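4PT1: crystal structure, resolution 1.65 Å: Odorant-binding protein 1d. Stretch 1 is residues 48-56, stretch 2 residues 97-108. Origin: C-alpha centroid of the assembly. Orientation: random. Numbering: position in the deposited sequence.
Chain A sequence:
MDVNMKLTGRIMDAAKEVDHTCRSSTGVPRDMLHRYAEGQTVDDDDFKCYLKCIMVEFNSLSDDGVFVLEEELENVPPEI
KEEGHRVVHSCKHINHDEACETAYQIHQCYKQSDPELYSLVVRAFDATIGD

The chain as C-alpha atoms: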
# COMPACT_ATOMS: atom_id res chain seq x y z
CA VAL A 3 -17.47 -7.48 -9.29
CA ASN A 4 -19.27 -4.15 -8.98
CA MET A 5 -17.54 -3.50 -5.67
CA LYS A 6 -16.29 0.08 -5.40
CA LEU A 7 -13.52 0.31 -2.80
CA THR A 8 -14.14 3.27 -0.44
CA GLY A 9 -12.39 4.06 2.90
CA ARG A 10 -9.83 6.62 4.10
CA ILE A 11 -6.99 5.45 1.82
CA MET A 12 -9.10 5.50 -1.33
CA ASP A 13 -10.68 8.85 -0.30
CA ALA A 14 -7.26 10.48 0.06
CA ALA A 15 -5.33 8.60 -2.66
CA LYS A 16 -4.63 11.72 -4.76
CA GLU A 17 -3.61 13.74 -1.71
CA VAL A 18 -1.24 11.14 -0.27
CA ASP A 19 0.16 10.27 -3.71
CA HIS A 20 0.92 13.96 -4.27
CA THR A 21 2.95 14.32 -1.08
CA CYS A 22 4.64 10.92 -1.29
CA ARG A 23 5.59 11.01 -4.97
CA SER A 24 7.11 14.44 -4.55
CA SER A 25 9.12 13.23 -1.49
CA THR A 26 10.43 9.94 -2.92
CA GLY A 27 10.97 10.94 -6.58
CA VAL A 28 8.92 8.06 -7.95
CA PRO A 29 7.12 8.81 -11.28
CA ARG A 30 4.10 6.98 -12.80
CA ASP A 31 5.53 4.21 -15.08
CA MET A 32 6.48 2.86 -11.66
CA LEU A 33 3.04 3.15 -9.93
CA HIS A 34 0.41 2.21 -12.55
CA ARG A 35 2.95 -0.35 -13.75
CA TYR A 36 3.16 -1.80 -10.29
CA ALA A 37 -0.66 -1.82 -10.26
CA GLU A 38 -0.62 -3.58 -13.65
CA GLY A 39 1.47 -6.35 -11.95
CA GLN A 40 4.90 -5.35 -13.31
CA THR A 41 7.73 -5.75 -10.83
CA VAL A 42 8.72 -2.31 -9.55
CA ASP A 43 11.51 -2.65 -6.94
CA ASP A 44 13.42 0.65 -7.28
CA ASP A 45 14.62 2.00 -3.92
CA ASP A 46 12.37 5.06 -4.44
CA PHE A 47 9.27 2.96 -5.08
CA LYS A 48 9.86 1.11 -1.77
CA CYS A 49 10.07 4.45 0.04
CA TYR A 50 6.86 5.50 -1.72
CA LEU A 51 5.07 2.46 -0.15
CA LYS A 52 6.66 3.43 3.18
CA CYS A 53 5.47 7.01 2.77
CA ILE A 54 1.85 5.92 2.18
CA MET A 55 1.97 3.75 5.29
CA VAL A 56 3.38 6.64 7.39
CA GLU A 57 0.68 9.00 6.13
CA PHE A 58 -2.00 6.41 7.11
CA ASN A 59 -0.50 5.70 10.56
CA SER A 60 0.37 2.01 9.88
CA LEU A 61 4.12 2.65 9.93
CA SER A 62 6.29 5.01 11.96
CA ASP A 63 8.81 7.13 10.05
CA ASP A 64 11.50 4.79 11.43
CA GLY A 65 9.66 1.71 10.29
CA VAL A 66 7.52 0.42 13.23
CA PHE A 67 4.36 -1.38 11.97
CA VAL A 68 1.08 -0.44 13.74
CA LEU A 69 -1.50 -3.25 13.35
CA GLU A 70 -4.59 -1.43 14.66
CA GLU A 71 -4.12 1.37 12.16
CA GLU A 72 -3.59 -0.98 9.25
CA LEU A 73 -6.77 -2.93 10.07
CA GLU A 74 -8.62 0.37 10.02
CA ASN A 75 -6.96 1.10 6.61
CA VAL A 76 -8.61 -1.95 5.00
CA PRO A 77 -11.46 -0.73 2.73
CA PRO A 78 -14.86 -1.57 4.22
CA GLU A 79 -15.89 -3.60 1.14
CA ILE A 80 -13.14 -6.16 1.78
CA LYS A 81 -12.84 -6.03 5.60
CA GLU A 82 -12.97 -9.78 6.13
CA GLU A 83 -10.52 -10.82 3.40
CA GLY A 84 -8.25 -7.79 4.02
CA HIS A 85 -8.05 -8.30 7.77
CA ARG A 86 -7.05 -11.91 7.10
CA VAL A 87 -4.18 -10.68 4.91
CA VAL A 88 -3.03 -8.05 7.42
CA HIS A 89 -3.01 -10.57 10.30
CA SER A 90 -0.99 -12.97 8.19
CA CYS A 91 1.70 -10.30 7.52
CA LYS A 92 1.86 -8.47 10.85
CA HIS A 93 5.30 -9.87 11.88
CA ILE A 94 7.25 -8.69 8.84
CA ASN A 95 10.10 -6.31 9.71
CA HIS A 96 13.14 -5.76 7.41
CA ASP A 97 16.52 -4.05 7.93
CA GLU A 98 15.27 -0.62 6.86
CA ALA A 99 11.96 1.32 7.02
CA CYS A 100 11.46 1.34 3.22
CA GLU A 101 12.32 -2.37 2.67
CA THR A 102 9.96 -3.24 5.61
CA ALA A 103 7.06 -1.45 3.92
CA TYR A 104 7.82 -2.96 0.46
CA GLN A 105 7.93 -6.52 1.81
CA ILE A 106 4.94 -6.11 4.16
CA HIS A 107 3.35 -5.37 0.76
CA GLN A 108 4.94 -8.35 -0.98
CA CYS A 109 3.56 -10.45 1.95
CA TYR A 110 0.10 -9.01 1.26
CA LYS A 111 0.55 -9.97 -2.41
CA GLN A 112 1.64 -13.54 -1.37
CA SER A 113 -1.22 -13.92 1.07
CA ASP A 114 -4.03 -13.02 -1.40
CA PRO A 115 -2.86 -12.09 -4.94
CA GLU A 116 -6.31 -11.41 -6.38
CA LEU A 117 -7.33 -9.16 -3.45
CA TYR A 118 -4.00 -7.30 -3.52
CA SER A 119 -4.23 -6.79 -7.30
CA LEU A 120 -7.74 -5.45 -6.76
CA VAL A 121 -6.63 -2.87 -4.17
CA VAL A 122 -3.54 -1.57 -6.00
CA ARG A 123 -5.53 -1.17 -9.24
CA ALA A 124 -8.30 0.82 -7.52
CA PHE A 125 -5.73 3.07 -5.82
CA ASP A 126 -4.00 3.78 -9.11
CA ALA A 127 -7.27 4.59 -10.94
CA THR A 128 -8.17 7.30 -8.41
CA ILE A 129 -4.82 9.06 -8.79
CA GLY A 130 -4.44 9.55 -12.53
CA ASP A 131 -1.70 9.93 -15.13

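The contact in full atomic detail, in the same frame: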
# COMPACT_ATOMS: atom_id res chain seq x y z
N LYS A 48 9.99 1.63 -3.13
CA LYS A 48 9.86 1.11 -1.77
C LYS A 48 9.56 2.23 -0.74
O LYS A 48 8.72 2.08 0.16
CB LYS A 48 11.11 0.35 -1.36
CG LYS A 48 11.43 -0.78 -2.34
CD LYS A 48 12.47 -1.72 -1.79
CE LYS A 48 12.83 -2.78 -2.82
NZ LYS A 48 14.09 -3.48 -2.47
N CYS A 49 10.26 3.34 -0.88
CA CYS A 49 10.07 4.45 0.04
C CYS A 49 8.73 5.14 -0.20
O CYS A 49 8.17 5.70 0.71
CB CYS A 49 11.25 5.42 -0.03
SG CYS A 49 12.77 4.74 0.71
N TYR A 50 8.21 5.05 -1.43
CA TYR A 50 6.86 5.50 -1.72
C TYR A 50 5.80 4.67 -0.96
O TYR A 50 4.90 5.23 -0.34
CB TYR A 50 6.61 5.45 -3.22
CG TYR A 50 5.21 5.80 -3.62
CD1 TYR A 50 4.82 7.13 -3.78
CD2 TYR A 50 4.27 4.81 -3.87
CE1 TYR A 50 3.54 7.45 -4.17
CE2 TYR A 50 2.97 5.11 -4.25
CZ TYR A 50 2.62 6.43 -4.39
OH TYR A 50 1.36 6.72 -4.78
N LEU A 51 5.91 3.33 -0.98
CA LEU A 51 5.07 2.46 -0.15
C LEU A 51 5.18 2.83 1.33
O LEU A 51 4.15 2.97 2.03
CB LEU A 51 5.45 0.98 -0.32
CG LEU A 51 5.20 0.39 -1.73
CD1 LEU A 51 5.67 -1.06 -1.77
CD2 LEU A 51 3.73 0.50 -2.16
N LYS A 52 6.41 3.01 1.80
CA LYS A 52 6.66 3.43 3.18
C LYS A 52 5.95 4.75 3.47
O LYS A 52 5.31 4.90 4.51
CB LYS A 52 8.17 3.49 3.45
CG LYS A 52 8.58 4.00 4.82
CD LYS A 52 8.88 5.47 4.83
CE LYS A 52 9.60 5.85 6.11
NZ LYS A 52 9.85 7.30 6.14
N CYS A 53 6.05 5.70 2.56
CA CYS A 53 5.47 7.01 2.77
C CYS A 53 3.96 6.94 2.92
O CYS A 53 3.40 7.61 3.77
CB CYS A 53 5.87 7.95 1.62
SG CYS A 53 5.19 9.60 1.76
N ILE A 54 3.30 6.16 2.07
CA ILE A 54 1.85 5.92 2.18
C ILE A 54 1.52 5.35 3.56
O ILE A 54 0.60 5.80 4.23
CB ILE A 54 1.33 4.98 1.07
CG1 ILE A 54 1.26 5.71 -0.27
CG2 ILE A 54 -0.09 4.46 1.39
CD1 ILE A 54 0.96 4.77 -1.40
N MET A 55 2.29 4.36 4.01
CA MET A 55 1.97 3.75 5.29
C MET A 55 2.12 4.76 6.43
O MET A 55 1.33 4.76 7.37
CB MET A 55 2.82 2.51 5.54
CG MET A 55 2.53 1.38 4.56
SD MET A 55 3.50 -0.08 4.94
CE MET A 55 2.56 -0.73 6.33
N VAL A 56 3.14 5.62 6.35
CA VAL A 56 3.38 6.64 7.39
C VAL A 56 2.23 7.64 7.40
O VAL A 56 1.74 8.00 8.45
CB VAL A 56 4.72 7.39 7.19
CG1 VAL A 56 4.82 8.54 8.17
CG2 VAL A 56 5.88 6.43 7.38
N ASP A 97 15.39 -4.82 7.38
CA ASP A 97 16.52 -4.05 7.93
C ASP A 97 16.36 -2.53 7.84
O ASP A 97 17.18 -1.81 8.38
CB ASP A 97 17.82 -4.43 7.23
N GLU A 98 15.33 -2.04 7.17
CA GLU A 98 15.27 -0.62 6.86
C GLU A 98 13.82 -0.24 6.60
O GLU A 98 13.13 -1.00 5.94
CB GLU A 98 16.15 -0.36 5.64
CG GLU A 98 16.15 1.07 5.12
CD GLU A 98 15.19 1.28 3.96
OE1 GLU A 98 14.52 2.33 3.93
OE2 GLU A 98 15.11 0.39 3.10
N ALA A 99 13.38 0.91 7.11
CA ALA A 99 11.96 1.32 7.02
C ALA A 99 11.32 1.12 5.65
O ALA A 99 10.22 0.57 5.57
CB ALA A 99 11.76 2.75 7.51
N CYS A 100 11.99 1.54 4.57
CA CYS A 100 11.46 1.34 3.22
C CYS A 100 11.33 -0.13 2.78
O CYS A 100 10.33 -0.52 2.17
CB CYS A 100 12.25 2.15 2.19
SG CYS A 100 12.17 3.94 2.49
N GLU A 101 12.35 -0.94 3.07
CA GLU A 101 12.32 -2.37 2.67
C GLU A 101 11.17 -3.04 3.43
O GLU A 101 10.39 -3.76 2.82
CB GLU A 101 13.69 -3.04 2.93
CG GLU A 101 13.88 -4.46 2.36
CD GLU A 101 13.87 -4.55 0.84
OE1 GLU A 101 14.04 -3.53 0.16
OE2 GLU A 101 13.71 -5.68 0.30
N THR A 102 11.07 -2.76 4.73
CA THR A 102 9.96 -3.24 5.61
C THR A 102 8.60 -3.00 4.98
O THR A 102 7.80 -3.93 4.83
CB THR A 102 10.01 -2.56 7.00
OG1 THR A 102 11.16 -3.02 7.72
CG2 THR A 102 8.74 -2.86 7.84
N ALA A 103 8.34 -1.75 4.59
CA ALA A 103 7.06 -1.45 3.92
C ALA A 103 6.90 -2.28 2.65
O ALA A 103 5.86 -2.90 2.44
CB ALA A 103 6.94 0.03 3.60
N TYR A 104 7.93 -2.31 1.80
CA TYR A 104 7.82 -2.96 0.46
C TYR A 104 7.50 -4.46 0.59
O TYR A 104 6.70 -5.00 -0.18
CB TYR A 104 9.08 -2.69 -0.40
CG TYR A 104 9.12 -3.42 -1.75
CD1 TYR A 104 8.47 -2.90 -2.88
CD2 TYR A 104 9.79 -4.61 -1.89
CE1 TYR A 104 8.52 -3.56 -4.11
CE2 TYR A 104 9.84 -5.29 -3.11
CZ TYR A 104 9.20 -4.77 -4.22
OH TYR A 104 9.24 -5.44 -5.45
N GLN A 105 8.09 -5.10 1.59
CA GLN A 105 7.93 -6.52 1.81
C GLN A 105 6.75 -6.88 2.72
O GLN A 105 6.28 -8.02 2.67
CB GLN A 105 9.21 -7.11 2.42
CG GLN A 105 10.46 -6.90 1.55
CD GLN A 105 10.47 -7.69 0.25
OE1 GLN A 105 9.62 -8.54 0.00
NE2 GLN A 105 11.44 -7.39 -0.61
N ILE A 106 6.27 -5.94 3.56
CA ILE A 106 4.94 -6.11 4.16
C ILE A 106 3.98 -6.22 2.97
O ILE A 106 3.13 -7.11 2.92
CB ILE A 106 4.53 -4.96 5.13
CG1 ILE A 106 5.25 -5.07 6.48
CG2 ILE A 106 3.02 -4.99 5.36
CD1 ILE A 106 5.11 -3.85 7.39
N HIS A 107 4.16 -5.36 1.97
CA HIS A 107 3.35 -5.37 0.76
C HIS A 107 3.53 -6.60 -0.11
O HIS A 107 2.56 -7.11 -0.65
CB HIS A 107 3.58 -4.10 -0.02
CG HIS A 107 2.64 -3.01 0.37
ND1 HIS A 107 1.50 -2.74 -0.32
CD2 HIS A 107 2.65 -2.14 1.47
CE1 HIS A 107 0.85 -1.72 0.29
NE2 HIS A 107 1.56 -1.37 1.38
N GLN A 108 4.76 -7.10 -0.24
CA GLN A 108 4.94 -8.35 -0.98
C GLN A 108 4.30 -9.51 -0.22
O GLN A 108 3.76 -10.39 -0.86
CB GLN A 108 6.41 -8.62 -1.30
CG GLN A 108 7.09 -7.55 -2.17
CD GLN A 108 6.14 -6.83 -3.11
OE1 GLN A 108 5.70 -5.70 -2.85
NE2 GLN A 108 5.82 -7.48 -4.24
O HOH W 1 14.98 -5.98 -2.15

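Two helices cross here at nearly a right angle, joined by a disulfide, packed around a small alanine, and flanked by a salt bridge. The axes approach to 7.4 Å at 85°, and the closest backbone pairs include Cys 49 with Cys 100, whose CA atoms are 4.7 Å apart. Cys 49 and Cys 100 are joined there by a covalent link: SG of Cys 49 lies 2.0 Å from SG of Cys 100, with a chi3 of 107° and both chi1 angles in the m well, tying together positions 51 residues apart in sequence.

Ala 103 packs against the first helix through its methyl group alone. Its CB points toward the first helix and comes within 3.4 Å of Lys 52 CA, so that a methyl group rests almost on the opposing backbone. Leu 51 and Met 55 also pack against it, with Met 55 SD 3.7 Å from Ala 103 CB.

Lys 48 shows how a long, amphipathic side chain can do two jobs. Its nearly extended chain carries CE over one face of the Tyr 104 ring, 3.9 Å from the centroid, a CH-pi contact suited to a methylene polarized by the neighbouring ammonium. Beyond it, Lys 48 NZ donates to Glu 101 OE1 at 2.6 Å in a salt bridge. The CB of Glu 101 points away from the first helix, but its carboxylate comes nearer. A water accepts from Lys 48 NZ and donates to Glu 101 OE2, giving the pair a second connection.

Further along, branched Leu 51 fills space between aromatic residues: its CD1 is 3.5 Å from Tyr 104 CD1, and its CD2 lies over a face of the His 107 ring. Flexible Met 55 places SD at the edge of that imidazole, 4.1 Å from His 107 CD2, while its CE reaches Ile 106 CD1 at 4.2 Å.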